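Cyclic UMP-AMP synthase (Rhodothermus marinus SG0.5JP17-172, PDB 6E0K) joins UTP and ATP into the second messenger 3',3'-cUAMP, the signal of a bacterial CBASS defence that kills phage-infected cells. Local coordinates at residues Glu9-Gln14 with Arg197-Glu202; Gly47-Ser52 with Ser59-Val64; Lys169-Asn174 with Pro211-Glu216; Ala176-Asn179 with Trp185-Pro188; Pro188-Phe193 with Cys217-Val222. One frame throughout, in Å; residues are numbered along the deposited sequence.

Interaction 1 (Glu9-Gln14 with Arg197-Glu202)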
# COMPACT_ATOMS: atom_id res chain seq x y z
N GLU A 9 18.46 14.31 1.62
CA GLU A 9 18.59 13.42 2.77
C GLU A 9 17.52 13.70 3.81
O GLU A 9 16.95 12.77 4.39
CB GLU A 9 19.99 13.54 3.37
CG GLU A 9 20.37 12.39 4.32
CD GLU A 9 19.78 12.53 5.72
OE1 GLU A 9 19.51 13.67 6.15
OE2 GLU A 9 19.57 11.49 6.38
N ARG A 10 17.22 14.98 4.07
CA ARG A 10 16.12 15.30 4.98
C ARG A 10 14.80 14.73 4.47
O ARG A 10 14.01 14.18 5.24
CB ARG A 10 16.01 16.82 5.15
CG ARG A 10 17.02 17.41 6.12
CD ARG A 10 16.61 18.82 6.55
NE ARG A 10 16.56 19.74 5.42
CZ ARG A 10 17.63 20.33 4.89
NH1 ARG A 10 18.83 20.08 5.39
NH2 ARG A 10 17.51 21.16 3.86
N TRP A 11 14.55 14.86 3.16
CA TRP A 11 13.33 14.31 2.59
C TRP A 11 13.28 12.79 2.70
O TRP A 11 12.18 12.22 2.68
CB TRP A 11 13.23 14.73 1.12
CG TRP A 11 12.77 16.15 0.90
CD1 TRP A 11 12.14 16.97 1.80
CD2 TRP A 11 12.88 16.88 -0.32
NE1 TRP A 11 11.86 18.19 1.20
CE2 TRP A 11 12.31 18.15 -0.09
CE3 TRP A 11 13.40 16.59 -1.58
CZ2 TRP A 11 12.27 19.14 -1.08
CZ3 TRP A 11 13.36 17.57 -2.56
CH2 TRP A 11 12.79 18.83 -2.30
N SER A 12 14.43 12.12 2.83
CA SER A 12 14.42 10.67 2.97
C SER A 12 14.05 10.19 4.37
O SER A 12 13.91 8.98 4.57
CB SER A 12 15.79 10.09 2.60
OG SER A 12 16.72 10.23 3.69
N HIS A 13 13.91 11.08 5.35
CA HIS A 13 13.66 10.63 6.72
C HIS A 13 12.30 9.95 6.85
O HIS A 13 11.31 10.34 6.21
CB HIS A 13 13.72 11.79 7.69
CG HIS A 13 15.08 12.38 7.83
ND1 HIS A 13 15.32 13.55 8.52
CD2 HIS A 13 16.29 11.95 7.38
CE1 HIS A 13 16.61 13.83 8.48
NE2 HIS A 13 17.22 12.87 7.80
N GLN A 14 12.24 8.96 7.73
CA GLN A 14 11.00 8.28 8.05
C GLN A 14 10.33 8.96 9.24
O GLN A 14 10.99 9.38 10.19
CB GLN A 14 11.28 6.82 8.38
CG GLN A 14 10.02 5.93 8.42
CD GLN A 14 10.32 4.52 8.87
OE1 GLN A 14 11.48 4.11 9.02
NE2 GLN A 14 9.26 3.75 9.07
N ARG A 197 7.48 15.23 -3.64
CA ARG A 197 6.11 15.43 -4.11
C ARG A 197 5.32 16.34 -3.17
O ARG A 197 4.68 17.30 -3.61
CB ARG A 197 5.43 14.06 -4.23
CG ARG A 197 3.92 14.07 -4.46
CD ARG A 197 3.31 12.80 -3.87
NE ARG A 197 3.50 12.80 -2.44
CZ ARG A 197 3.21 11.79 -1.61
NH1 ARG A 197 2.69 10.64 -2.03
NH2 ARG A 197 3.45 11.96 -0.32
N THR A 198 5.34 16.04 -1.87
CA THR A 198 4.55 16.80 -0.91
C THR A 198 5.06 18.23 -0.78
O THR A 198 4.26 19.16 -0.62
CB THR A 198 4.56 16.06 0.43
OG1 THR A 198 3.86 14.82 0.25
CG2 THR A 198 3.88 16.88 1.53
N TYR A 199 6.37 18.44 -0.87
CA TYR A 199 6.91 19.79 -0.92
C TYR A 199 6.30 20.59 -2.07
O TYR A 199 5.92 21.76 -1.89
CB TYR A 199 8.44 19.72 -1.04
CG TYR A 199 9.13 21.01 -1.39
CD1 TYR A 199 9.44 21.33 -2.70
CD2 TYR A 199 9.53 21.89 -0.39
CE1 TYR A 199 10.08 22.51 -3.01
CE2 TYR A 199 10.18 23.06 -0.70
CZ TYR A 199 10.44 23.36 -2.02
OH TYR A 199 11.09 24.53 -2.34
N LEU A 200 6.15 19.96 -3.24
CA LEU A 200 5.57 20.66 -4.38
C LEU A 200 4.08 20.89 -4.20
O LEU A 200 3.57 21.97 -4.53
CB LEU A 200 5.84 19.87 -5.66
CG LEU A 200 7.29 19.90 -6.13
CD1 LEU A 200 7.45 18.91 -7.26
CD2 LEU A 200 7.66 21.30 -6.60
N ILE A 201 3.36 19.89 -3.67
CA ILE A 201 1.93 20.06 -3.44
C ILE A 201 1.68 21.21 -2.47
O ILE A 201 0.72 21.98 -2.64
CB ILE A 201 1.30 18.74 -2.92
CG1 ILE A 201 1.39 17.65 -3.99
CG2 ILE A 201 -0.14 18.96 -2.52
CD1 ILE A 201 0.96 16.26 -3.47
N GLU A 202 2.53 21.35 -1.45
CA GLU A 202 2.38 22.45 -0.51
C GLU A 202 2.50 23.80 -1.21
O GLU A 202 1.90 24.78 -0.77
CB GLU A 202 3.40 22.35 0.63
CG GLU A 202 3.07 21.26 1.65
CD GLU A 202 4.25 20.89 2.55
OE1 GLU A 202 5.38 21.39 2.33
OE2 GLU A 202 4.05 20.07 3.47
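Trp11 and Tyr199 carry this contact between them. The benzo corner of the indole comes down over one face of the phenol ring, nearer its rim than its middle, and Trp11 CZ2 lies 3.7 Å from Tyr199 CG. Trp11 CH2 follows at 4.2 Å from Tyr199 CD1. The six-membered rings are tilted at 50° with centroids 5.3 Å apart, too oblique for either a stack or an edge-to-face pair. Tyr199 has CG anti to its own N (chi1 168°), which swings the ring out from helix 186-202 to meet the indole. Leu282 of helix 269-285 touches both rings, and Ala196 packs on Trp11, making this the tight part, with Trp11 buried and Tyr199 partly exposed. The loose side is at His13, which is exposed and gives a bent hydrogen bond from NE2 to Glu9 OE1 (2.9 Å). Ser12, by contrast, is buried, and its OG turns back to Glu9 O at 2.6 Å near the end of the N-terminal helix. Trp11 O accepts a hydrogen bond from Asn195 ND2. The result is aromatic helix-helix packing that lays N-terminal helix 5-11 against the end of helix 186-202, in the helical part of this cGAS/DncV-like nucleotidyltransferase.

Interaction 2 (Gly47-Ser52 with Ser59-Val64)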
# COMPACT_ATOMS: atom_id res chain seq x y z
N GLY A 47 0.27 -0.69 4.13
CA GLY A 47 0.42 0.74 3.95
C GLY A 47 1.79 1.24 4.35
O GLY A 47 2.74 0.47 4.57
N SER A 48 1.88 2.56 4.48
CA SER A 48 3.19 3.20 4.61
C SER A 48 3.90 2.78 5.89
O SER A 48 5.11 2.51 5.86
CB SER A 48 3.04 4.72 4.54
OG SER A 48 2.34 5.21 5.66
N TYR A 49 3.19 2.69 7.01
CA TYR A 49 3.88 2.32 8.25
C TYR A 49 4.47 0.92 8.16
O TYR A 49 5.61 0.68 8.56
CB TYR A 49 2.93 2.41 9.45
CG TYR A 49 2.53 3.79 9.87
CD1 TYR A 49 3.46 4.72 10.33
CD2 TYR A 49 1.19 4.15 9.89
CE1 TYR A 49 3.05 5.98 10.76
CE2 TYR A 49 0.79 5.40 10.30
CZ TYR A 49 1.72 6.30 10.75
OH TYR A 49 1.28 7.53 11.17
N LYS A 50 3.69 -0.02 7.63
CA LYS A 50 4.17 -1.39 7.48
C LYS A 50 5.40 -1.43 6.60
O LYS A 50 6.36 -2.16 6.88
CB LYS A 50 3.07 -2.26 6.88
CG LYS A 50 3.51 -3.67 6.54
CD LYS A 50 3.86 -4.46 7.78
CE LYS A 50 4.16 -5.90 7.44
NZ LYS A 50 4.43 -6.73 8.65
N ASN A 51 5.38 -0.66 5.52
CA ASN A 51 6.42 -0.73 4.51
C ASN A 51 7.55 0.24 4.77
O ASN A 51 8.45 0.37 3.92
CB ASN A 51 5.82 -0.52 3.13
CG ASN A 51 5.03 -1.74 2.67
OD1 ASN A 51 5.59 -2.68 2.12
ND2 ASN A 51 3.73 -1.74 2.94
N SER A 52 7.54 0.89 5.93
CA SER A 52 8.57 1.85 6.34
C SER A 52 8.70 2.99 5.35
O SER A 52 9.78 3.57 5.20
CB SER A 52 9.94 1.18 6.53
OG SER A 52 9.86 0.16 7.49
N SER A 59 -0.17 10.07 10.53
CA SER A 59 -1.19 9.68 9.57
C SER A 59 -1.97 8.48 10.09
O SER A 59 -1.52 7.76 10.98
CB SER A 59 -0.55 9.39 8.22
OG SER A 59 0.59 8.57 8.38
N ASP A 60 -3.16 8.28 9.53
CA ASP A 60 -4.00 7.16 9.95
C ASP A 60 -3.28 5.84 9.69
O ASP A 60 -2.48 5.71 8.76
CB ASP A 60 -5.34 7.15 9.22
CG ASP A 60 -6.23 8.35 9.57
OD1 ASP A 60 -5.89 9.18 10.44
OD2 ASP A 60 -7.31 8.45 8.93
N VAL A 61 -3.57 4.85 10.51
CA VAL A 61 -2.91 3.55 10.44
C VAL A 61 -3.77 2.59 9.63
O VAL A 61 -4.96 2.43 9.91
CB VAL A 61 -2.65 2.99 11.84
CG1 VAL A 61 -1.94 1.65 11.75
CG2 VAL A 61 -1.83 3.98 12.67
N ASP A 62 -3.16 1.93 8.64
CA ASP A 62 -3.87 0.97 7.80
C ASP A 62 -3.73 -0.43 8.39
O ASP A 62 -2.65 -1.04 8.33
CB ASP A 62 -3.33 1.02 6.37
CG ASP A 62 -3.52 2.38 5.73
OD1 ASP A 62 -4.64 2.91 5.77
OD2 ASP A 62 -2.52 2.93 5.22
N VAL A 63 -4.82 -0.95 8.95
CA VAL A 63 -4.83 -2.23 9.64
C VAL A 63 -5.64 -3.23 8.82
O VAL A 63 -6.70 -2.88 8.29
CB VAL A 63 -5.43 -2.09 11.05
CG1 VAL A 63 -5.42 -3.43 11.80
CG2 VAL A 63 -4.68 -1.01 11.84
N VAL A 64 -5.14 -4.45 8.73
CA VAL A 64 -5.84 -5.54 8.05
C VAL A 64 -6.29 -6.56 9.10
O VAL A 64 -5.48 -7.04 9.90
CB VAL A 64 -4.94 -6.22 7.01
CG1 VAL A 64 -5.74 -7.31 6.28
CG2 VAL A 64 -4.41 -5.21 6.01
O HOH W 1 -0.60 3.93 4.15
O HOH W 2 -0.10 3.72 6.80
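Tyr49 holds CG anti to its carbonyl carbon (chi1 -71°), which sends the ring from the short, weakly bonded helix 47-50 to the start of strand 61-68, while Asp62, with CG likewise anti to the carbonyl carbon (chi1 -61°), turns its carboxylate to the beginning of that helix. At the ring's far end Tyr49 OH donates to Ser59 O at 2.8 Å, an acceptor lying in the ring plane at its edge. Ser59 OG is also 3.1 Å from Tyr49 OH. Along the same border Tyr49 CE2 passes 3.6 Å from Asp60 O and 3.8 Å from Val61 CG2, set obliquely to the ring, the two side chains crossing at about a right angle. Asp62 OD2 comes within 3.9 Å of Gly47 CA, tight against the backbone. One water takes the Ser48 N-H at 2.9 Å; a second bridges Ser48 OG (3.1 Å) and Asp62 OD2 (3.0 Å). Gly47 O is held twice, by Asn51 N and by Asn51 ND2, and a Schellman motif with Ser52 as its C-prime residue ends the helix. Asp60 and Asp62 bind magnesium together with Asp129, and Gly47 and Ser48 bind ATP. These are the Gly-Ser turn and the Asp-x-Asp pair at the start of strand 61-68, as in the nucleotidyltransferase active site.

Interaction 3 (Lys169-Asn174 with Pro211-Glu216)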
# COMPACT_ATOMS: atom_id res chain seq x y z
N LYS A 169 0.45 -8.73 1.77
CA LYS A 169 1.61 -9.46 2.26
C LYS A 169 2.69 -9.57 1.19
O LYS A 169 3.88 -9.48 1.50
CB LYS A 169 1.20 -10.85 2.73
CG LYS A 169 0.22 -10.84 3.88
CD LYS A 169 -0.09 -12.25 4.30
CE LYS A 169 -1.03 -12.27 5.50
NZ LYS A 169 -1.39 -13.67 5.88
N LEU A 170 2.29 -9.78 -0.07
CA LEU A 170 3.27 -9.85 -1.14
C LEU A 170 3.86 -8.48 -1.44
O LEU A 170 5.05 -8.36 -1.74
CB LEU A 170 2.65 -10.43 -2.41
CG LEU A 170 2.29 -11.90 -2.27
CD1 LEU A 170 1.63 -12.37 -3.56
CD2 LEU A 170 3.53 -12.71 -1.98
N HIS A 171 3.03 -7.44 -1.38
CA HIS A 171 3.54 -6.07 -1.49
C HIS A 171 4.66 -5.84 -0.47
O HIS A 171 5.74 -5.36 -0.81
CB HIS A 171 2.40 -5.06 -1.30
CG HIS A 171 2.83 -3.63 -1.40
ND1 HIS A 171 2.71 -2.89 -2.55
CD2 HIS A 171 3.38 -2.80 -0.48
CE1 HIS A 171 3.17 -1.67 -2.35
NE2 HIS A 171 3.58 -1.59 -1.09
N TYR A 172 4.41 -6.22 0.79
CA TYR A 172 5.42 -6.03 1.83
C TYR A 172 6.66 -6.87 1.57
O TYR A 172 7.80 -6.38 1.63
CB TYR A 172 4.83 -6.36 3.20
CG TYR A 172 5.89 -6.39 4.25
CD1 TYR A 172 6.50 -5.21 4.65
CD2 TYR A 172 6.32 -7.58 4.82
CE1 TYR A 172 7.49 -5.22 5.61
CE2 TYR A 172 7.31 -7.60 5.78
CZ TYR A 172 7.90 -6.40 6.16
OH TYR A 172 8.89 -6.39 7.12
N GLU A 173 6.46 -8.16 1.28
CA GLU A 173 7.57 -9.09 1.08
C GLU A 173 8.48 -8.62 -0.05
O GLU A 173 9.71 -8.64 0.08
CB GLU A 173 6.96 -10.46 0.77
CG GLU A 173 7.89 -11.58 0.49
CD GLU A 173 7.10 -12.84 0.19
OE1 GLU A 173 7.29 -13.44 -0.89
OE2 GLU A 173 6.24 -13.19 1.03
N ASN A 174 7.89 -8.20 -1.16
CA ASN A 174 8.71 -7.82 -2.31
C ASN A 174 9.43 -6.50 -2.09
O ASN A 174 10.56 -6.31 -2.55
CB ASN A 174 7.84 -7.77 -3.56
CG ASN A 174 7.35 -9.14 -3.97
OD1 ASN A 174 7.98 -10.16 -3.66
ND2 ASN A 174 6.22 -9.18 -4.66
N PRO A 211 0.14 9.67 -5.95
CA PRO A 211 -0.42 8.95 -4.81
C PRO A 211 0.55 7.89 -4.30
O PRO A 211 1.21 7.21 -5.09
CB PRO A 211 -1.70 8.32 -5.38
CG PRO A 211 -2.03 9.18 -6.58
CD PRO A 211 -0.71 9.60 -7.14
N SER A 212 0.62 7.75 -2.97
CA SER A 212 1.72 7.01 -2.35
C SER A 212 1.84 5.59 -2.89
O SER A 212 2.94 5.13 -3.23
CB SER A 212 1.54 6.98 -0.84
OG SER A 212 1.72 8.28 -0.29
N TYR A 213 0.73 4.86 -2.95
CA TYR A 213 0.82 3.48 -3.39
C TYR A 213 1.32 3.39 -4.83
O TYR A 213 2.20 2.57 -5.14
CB TYR A 213 -0.55 2.81 -3.24
CG TYR A 213 -0.63 1.43 -3.83
CD1 TYR A 213 -0.09 0.33 -3.17
CD2 TYR A 213 -1.25 1.21 -5.06
CE1 TYR A 213 -0.17 -0.94 -3.69
CE2 TYR A 213 -1.33 -0.06 -5.61
CZ TYR A 213 -0.78 -1.14 -4.91
OH TYR A 213 -0.86 -2.41 -5.44
N PHE A 214 0.79 4.23 -5.72
CA PHE A 214 1.23 4.22 -7.11
C PHE A 214 2.70 4.61 -7.23
O PHE A 214 3.43 4.07 -8.07
CB PHE A 214 0.37 5.17 -7.95
CG PHE A 214 -1.05 4.73 -8.12
CD1 PHE A 214 -1.40 3.39 -8.09
CD2 PHE A 214 -2.05 5.68 -8.32
CE1 PHE A 214 -2.72 3.00 -8.26
CE2 PHE A 214 -3.37 5.30 -8.49
CZ PHE A 214 -3.70 3.96 -8.46
N LEU A 215 3.15 5.54 -6.38
CA LEU A 215 4.55 5.96 -6.44
C LEU A 215 5.47 4.82 -6.00
O LEU A 215 6.51 4.60 -6.62
CB LEU A 215 4.76 7.20 -5.57
CG LEU A 215 6.19 7.73 -5.49
CD1 LEU A 215 6.72 8.05 -6.87
CD2 LEU A 215 6.22 8.95 -4.58
N GLU A 216 5.09 4.09 -4.94
CA GLU A 216 5.87 2.92 -4.53
C GLU A 216 5.95 1.90 -5.66
O GLU A 216 7.03 1.37 -5.96
CB GLU A 216 5.26 2.27 -3.28
CG GLU A 216 5.44 3.11 -2.03
CD GLU A 216 5.14 2.36 -0.73
OE1 GLU A 216 5.06 1.10 -0.68
OE2 GLU A 216 4.96 3.08 0.27
O HOH W 3 1.54 -3.74 -4.90
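Glu216 OE1 accepts the N-H of His171 NE2 at 3.1 Å, a moderately straight bond (153°) that joins helix 168-181 to helix 212-220. The oxygen sits at the edge of the imidazole and in its plane, and the N-H reaches it nearly along the C-O bond, with the ring and carboxylate planes 32° apart. The second oxygen, Glu216 OE2, is taken by Thr53 OG1 and has a long, weak ion pair with Lys194, so both ends of the carboxylate are engaged and its rotation is restricted. His171 has CG anti to its N, which projects the ring straight across the gap between the helices. Both helices belong to the helical part of the enzyme beside the nucleotidyltransferase core, and they meet here next to the ATP site: Ser212, one residue before Tyr213, binds ATP, as does Lys194. On the other edge of the imidazole a water bridges His171 ND1 and Tyr213 OH, 2.8 Å from each, so both ring nitrogens have partners and the ring's rotation about CB-CG is fixed. Tyr213 comes from the opposite direction, its CE1 lying obliquely against the imidazole, 3.7 Å from His171 ND1. The two rings are near parallel, at 27°, but slid so far apart (centroids 5.5 Å) that they hardly overlap. Asn51 touches His171 from the nucleotidyltransferase side.

Interaction 4 (Ala176-Asn179 with Trp185-Pro188)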
# COMPACT_ATOMS: atom_id res chain seq x y z
N ALA A 176 10.43 -5.43 0.85
CA ALA A 176 11.52 -5.74 1.76
C ALA A 176 12.68 -6.39 1.01
O ALA A 176 13.85 -6.06 1.25
CB ALA A 176 11.02 -6.65 2.89
N ALA A 177 12.37 -7.29 0.07
CA ALA A 177 13.43 -7.94 -0.70
C ALA A 177 14.20 -6.92 -1.53
O ALA A 177 15.43 -6.98 -1.60
CB ALA A 177 12.84 -9.02 -1.60
N LYS A 178 13.49 -6.00 -2.19
CA LYS A 178 14.18 -4.98 -2.96
C LYS A 178 15.02 -4.09 -2.05
O LYS A 178 16.13 -3.69 -2.41
CB LYS A 178 13.16 -4.14 -3.74
CG LYS A 178 13.81 -3.18 -4.72
CD LYS A 178 12.74 -2.44 -5.52
CE LYS A 178 13.36 -1.57 -6.61
NZ LYS A 178 13.87 -2.44 -7.75
N ASN A 179 14.52 -3.81 -0.84
CA ASN A 179 15.32 -2.99 0.08
C ASN A 179 16.60 -3.71 0.47
O ASN A 179 17.67 -3.09 0.55
CB ASN A 179 14.51 -2.61 1.33
CG ASN A 179 15.06 -1.37 2.01
OD1 ASN A 179 15.30 -0.35 1.36
ND2 ASN A 179 15.29 -1.45 3.33
N TRP A 185 18.68 1.16 0.33
CA TRP A 185 18.40 2.45 -0.27
C TRP A 185 16.98 2.58 -0.81
O TRP A 185 16.52 3.70 -1.03
CB TRP A 185 19.38 2.73 -1.41
CG TRP A 185 20.70 3.27 -0.94
CD1 TRP A 185 21.77 2.54 -0.50
CD2 TRP A 185 21.08 4.64 -0.84
NE1 TRP A 185 22.81 3.38 -0.15
CE2 TRP A 185 22.40 4.68 -0.35
CE3 TRP A 185 20.43 5.84 -1.13
CZ2 TRP A 185 23.09 5.87 -0.14
CZ3 TRP A 185 21.12 7.03 -0.93
CH2 TRP A 185 22.43 7.03 -0.44
N TYR A 186 16.29 1.46 -1.06
CA TYR A 186 14.99 1.53 -1.72
C TYR A 186 13.97 2.31 -0.89
O TYR A 186 13.32 3.23 -1.40
CB TYR A 186 14.49 0.12 -2.03
CG TYR A 186 13.11 0.06 -2.66
CD1 TYR A 186 12.83 0.79 -3.82
CD2 TYR A 186 12.10 -0.73 -2.12
CE1 TYR A 186 11.58 0.73 -4.40
CE2 TYR A 186 10.85 -0.79 -2.69
CZ TYR A 186 10.60 -0.05 -3.84
OH TYR A 186 9.34 -0.11 -4.39
N LYS A 187 13.83 1.98 0.39
CA LYS A 187 12.79 2.66 1.16
C LYS A 187 13.13 4.13 1.42
O LYS A 187 12.25 4.98 1.29
CB LYS A 187 12.52 1.92 2.47
CG LYS A 187 12.05 0.49 2.26
CD LYS A 187 10.82 0.42 1.38
CE LYS A 187 10.33 -1.02 1.26
NZ LYS A 187 10.00 -1.61 2.59
N PRO A 188 14.37 4.49 1.78
CA PRO A 188 14.69 5.92 1.87
C PRO A 188 14.44 6.66 0.57
O PRO A 188 14.05 7.83 0.60
CB PRO A 188 16.18 5.95 2.25
CG PRO A 188 16.41 4.62 2.95
CD PRO A 188 15.50 3.64 2.24
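Lys178 runs across one face of Tyr186, at about a right angle to the tyrosine side chain. Its CB starts the contact at 3.9 Å from Tyr186 CD2, and CG continues at 3.9 Å from Tyr186 CG. CD sits over the middle of the ring, 3.5 Å from the centroid and almost on the normal, a CH-pi contact within 3.9 Å of all six ring carbons. CE follows, 3.7 Å from Tyr186 CE1. There the chain, extended until then, bends at chi4 (74°) and lifts NZ away from the face; its cation-pi contact with Tyr186 is long and at most weak. NZ is instead bound by Asp224 OD1 in a salt bridge and by the carbonyl of Val222. The tyrosine hydroxyl goes to Gln253 OE1. Next along the helix, Asn179 turns its amide to the start of the second helix: OD1 accepts from Lys187 N at 2.9 Å, nearly straight at 166°, though the donor stands 42° above the carbonyl plane. Asn179 CG also packs at 3.5 Å on Lys187 CG, as the lysine chain bends away to give NZ to Asn51 O. Tyr186 N is 3.2 Å from the same OD1. A side-chain oxygen from the preceding helix thus receives a backbone N-H in the first turn of the next, in the short connection between the consecutive helices 168-181 and 186-202.

Interaction 5 (Pro188-Phe193 with Cys217-Val222)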
# COMPACT_ATOMS: atom_id res chain seq x y z
N PRO A 188 14.37 4.49 1.78
CA PRO A 188 14.69 5.92 1.87
C PRO A 188 14.44 6.66 0.57
O PRO A 188 14.05 7.83 0.60
CB PRO A 188 16.18 5.95 2.25
CG PRO A 188 16.41 4.62 2.95
CD PRO A 188 15.50 3.64 2.24
N THR A 189 14.65 6.00 -0.57
CA THR A 189 14.41 6.67 -1.85
C THR A 189 12.93 6.92 -2.06
O THR A 189 12.54 8.00 -2.53
CB THR A 189 15.01 5.84 -2.99
OG1 THR A 189 16.44 5.78 -2.81
CG2 THR A 189 14.72 6.49 -4.34
N ILE A 190 12.08 5.94 -1.73
CA ILE A 190 10.64 6.17 -1.79
C ILE A 190 10.26 7.37 -0.95
O ILE A 190 9.49 8.25 -1.38
CB ILE A 190 9.87 4.92 -1.32
CG1 ILE A 190 10.02 3.78 -2.33
CG2 ILE A 190 8.40 5.26 -1.12
CD1 ILE A 190 9.44 2.47 -1.78
N ARG A 191 10.79 7.44 0.27
CA ARG A 191 10.42 8.55 1.15
C ARG A 191 10.91 9.88 0.60
O ARG A 191 10.20 10.88 0.68
CB ARG A 191 10.95 8.30 2.56
CG ARG A 191 10.34 7.03 3.18
CD ARG A 191 10.66 6.89 4.66
NE ARG A 191 12.09 6.95 4.92
CZ ARG A 191 12.87 5.90 5.20
NH1 ARG A 191 12.36 4.68 5.31
NH2 ARG A 191 14.17 6.09 5.40
N MET A 192 12.13 9.89 0.05
CA MET A 192 12.65 11.10 -0.60
C MET A 192 11.69 11.60 -1.67
O MET A 192 11.35 12.79 -1.70
CB MET A 192 14.02 10.81 -1.20
CG MET A 192 14.60 12.01 -1.95
SD MET A 192 16.05 11.58 -2.93
CE MET A 192 15.33 10.57 -4.23
N PHE A 193 11.23 10.71 -2.55
CA PHE A 193 10.33 11.16 -3.60
C PHE A 193 8.96 11.55 -3.05
O PHE A 193 8.35 12.51 -3.54
CB PHE A 193 10.21 10.09 -4.69
CG PHE A 193 11.37 10.08 -5.63
CD1 PHE A 193 11.65 11.18 -6.43
CD2 PHE A 193 12.18 8.95 -5.73
CE1 PHE A 193 12.73 11.17 -7.31
CE2 PHE A 193 13.25 8.93 -6.63
CZ PHE A 193 13.53 10.05 -7.41
N CYS A 217 4.81 1.61 -6.29
CA CYS A 217 4.80 0.65 -7.39
C CYS A 217 5.67 1.14 -8.55
O CYS A 217 6.37 0.34 -9.18
CB CYS A 217 3.37 0.39 -7.87
SG CYS A 217 2.34 -0.50 -6.67
N LEU A 218 5.62 2.44 -8.86
CA LEU A 218 6.44 2.97 -9.94
C LEU A 218 7.91 2.74 -9.66
O LEU A 218 8.66 2.24 -10.51
CB LEU A 218 6.14 4.46 -10.14
CG LEU A 218 6.88 5.14 -11.29
CD1 LEU A 218 6.24 4.73 -12.62
CD2 LEU A 218 6.87 6.66 -11.13
N LEU A 219 8.34 3.07 -8.44
CA LEU A 219 9.74 2.92 -8.07
C LEU A 219 10.16 1.46 -7.96
O LEU A 219 11.33 1.13 -8.20
CB LEU A 219 10.00 3.65 -6.75
CG LEU A 219 9.82 5.17 -6.89
CD1 LEU A 219 9.80 5.85 -5.52
CD2 LEU A 219 10.89 5.80 -7.79
N TYR A 220 9.22 0.57 -7.62
CA TYR A 220 9.55 -0.85 -7.54
C TYR A 220 10.06 -1.38 -8.87
O TYR A 220 10.88 -2.30 -8.90
CB TYR A 220 8.32 -1.64 -7.09
CG TYR A 220 8.62 -3.10 -6.95
CD1 TYR A 220 9.28 -3.59 -5.83
CD2 TYR A 220 8.25 -4.00 -7.94
CE1 TYR A 220 9.57 -4.92 -5.70
CE2 TYR A 220 8.53 -5.34 -7.81
CZ TYR A 220 9.19 -5.79 -6.70
OH TYR A 220 9.48 -7.13 -6.57
N ASN A 221 9.60 -0.79 -9.97
CA ASN A 221 9.98 -1.27 -11.30
C ASN A 221 11.35 -0.79 -11.75
O ASN A 221 11.83 -1.26 -12.80
CB ASN A 221 8.92 -0.84 -12.30
CG ASN A 221 7.71 -1.72 -12.26
OD1 ASN A 221 7.67 -2.73 -12.94
ND2 ASN A 221 6.72 -1.37 -11.42
N VAL A 222 11.99 0.09 -11.00
CA VAL A 222 13.28 0.66 -11.39
C VAL A 222 14.38 -0.33 -11.03
O VAL A 222 14.36 -0.89 -9.92
CB VAL A 222 13.49 2.00 -10.68
CG1 VAL A 222 14.85 2.59 -11.03
CG2 VAL A 222 12.38 2.98 -11.03
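Leu219 pushes its forked end between Ile190 and Phe193, which stand one turn apart on helix 186-202. Its CG is anti to the carbonyl carbon (chi1 -66°), which points the fork at that helix, and the two methyls divide the work. CD1 faces Ile190, 3.8 Å from CG1 and equally 3.8 Å from Ile190 CA, so it also rests against the helix backbone. The side chains of Ile190 and Leu219 run antiparallel where they pass. The same methyl is 3.9 Å from Phe193 CD2. CD2 of the leucine takes the aromatic side, 4.0 Å from Phe193 CD2 and 4.1 Å from Phe193 CE2. The phenyl ring and the leucine are set aslant, and the methyls reach it obliquely, neither squarely over the face nor in the plane. Met192 CE lies over one face of that ring, offset toward its rim. The nearest CA pair, Ile190 and Leu219, is 7.1 Å apart, which lets the methyl reach the backbone. Around this point Phe235 and Ile239 of helix 231-244, and Phe275 and Met279 of helix 269-285, pack on Phe193, and Val238 packs on Leu219. Helices 186-202 and 212-220 are thereby joined to the others of the helical region, with Lys194 of the ATP site next to Phe193 in sequence. No hydrogen bond crosses between the segments. With all three touching residues buried, the contact rests on dispersion and on keeping apolar surface from water, so its fit probably depends largely on shape.

Along the chain, interaction 2 closes first, inside the long span bracketed by interaction 1; interactions 3, 4 and 5 follow, 4 falling within the span of 3, while 5 starts on the Pro188 where 4 ends. Helix 186-202 serves interactions 1, 4 and 5, helix 168-181 serves 3 and 4, and helix 212-220 serves 3 and 5. Centres of 4 and 5 are 8 Å apart, 3 and 5 9 Å, 2 and 3 11 Å, and 1 and 2 18 Å. Interaction 2 alone lies on the catalytic sheet, yet Asn51 and Ser52 bond to Lys187 and Arg191, tying the ATP-binding turn beside the magnesium aspartates to the helices.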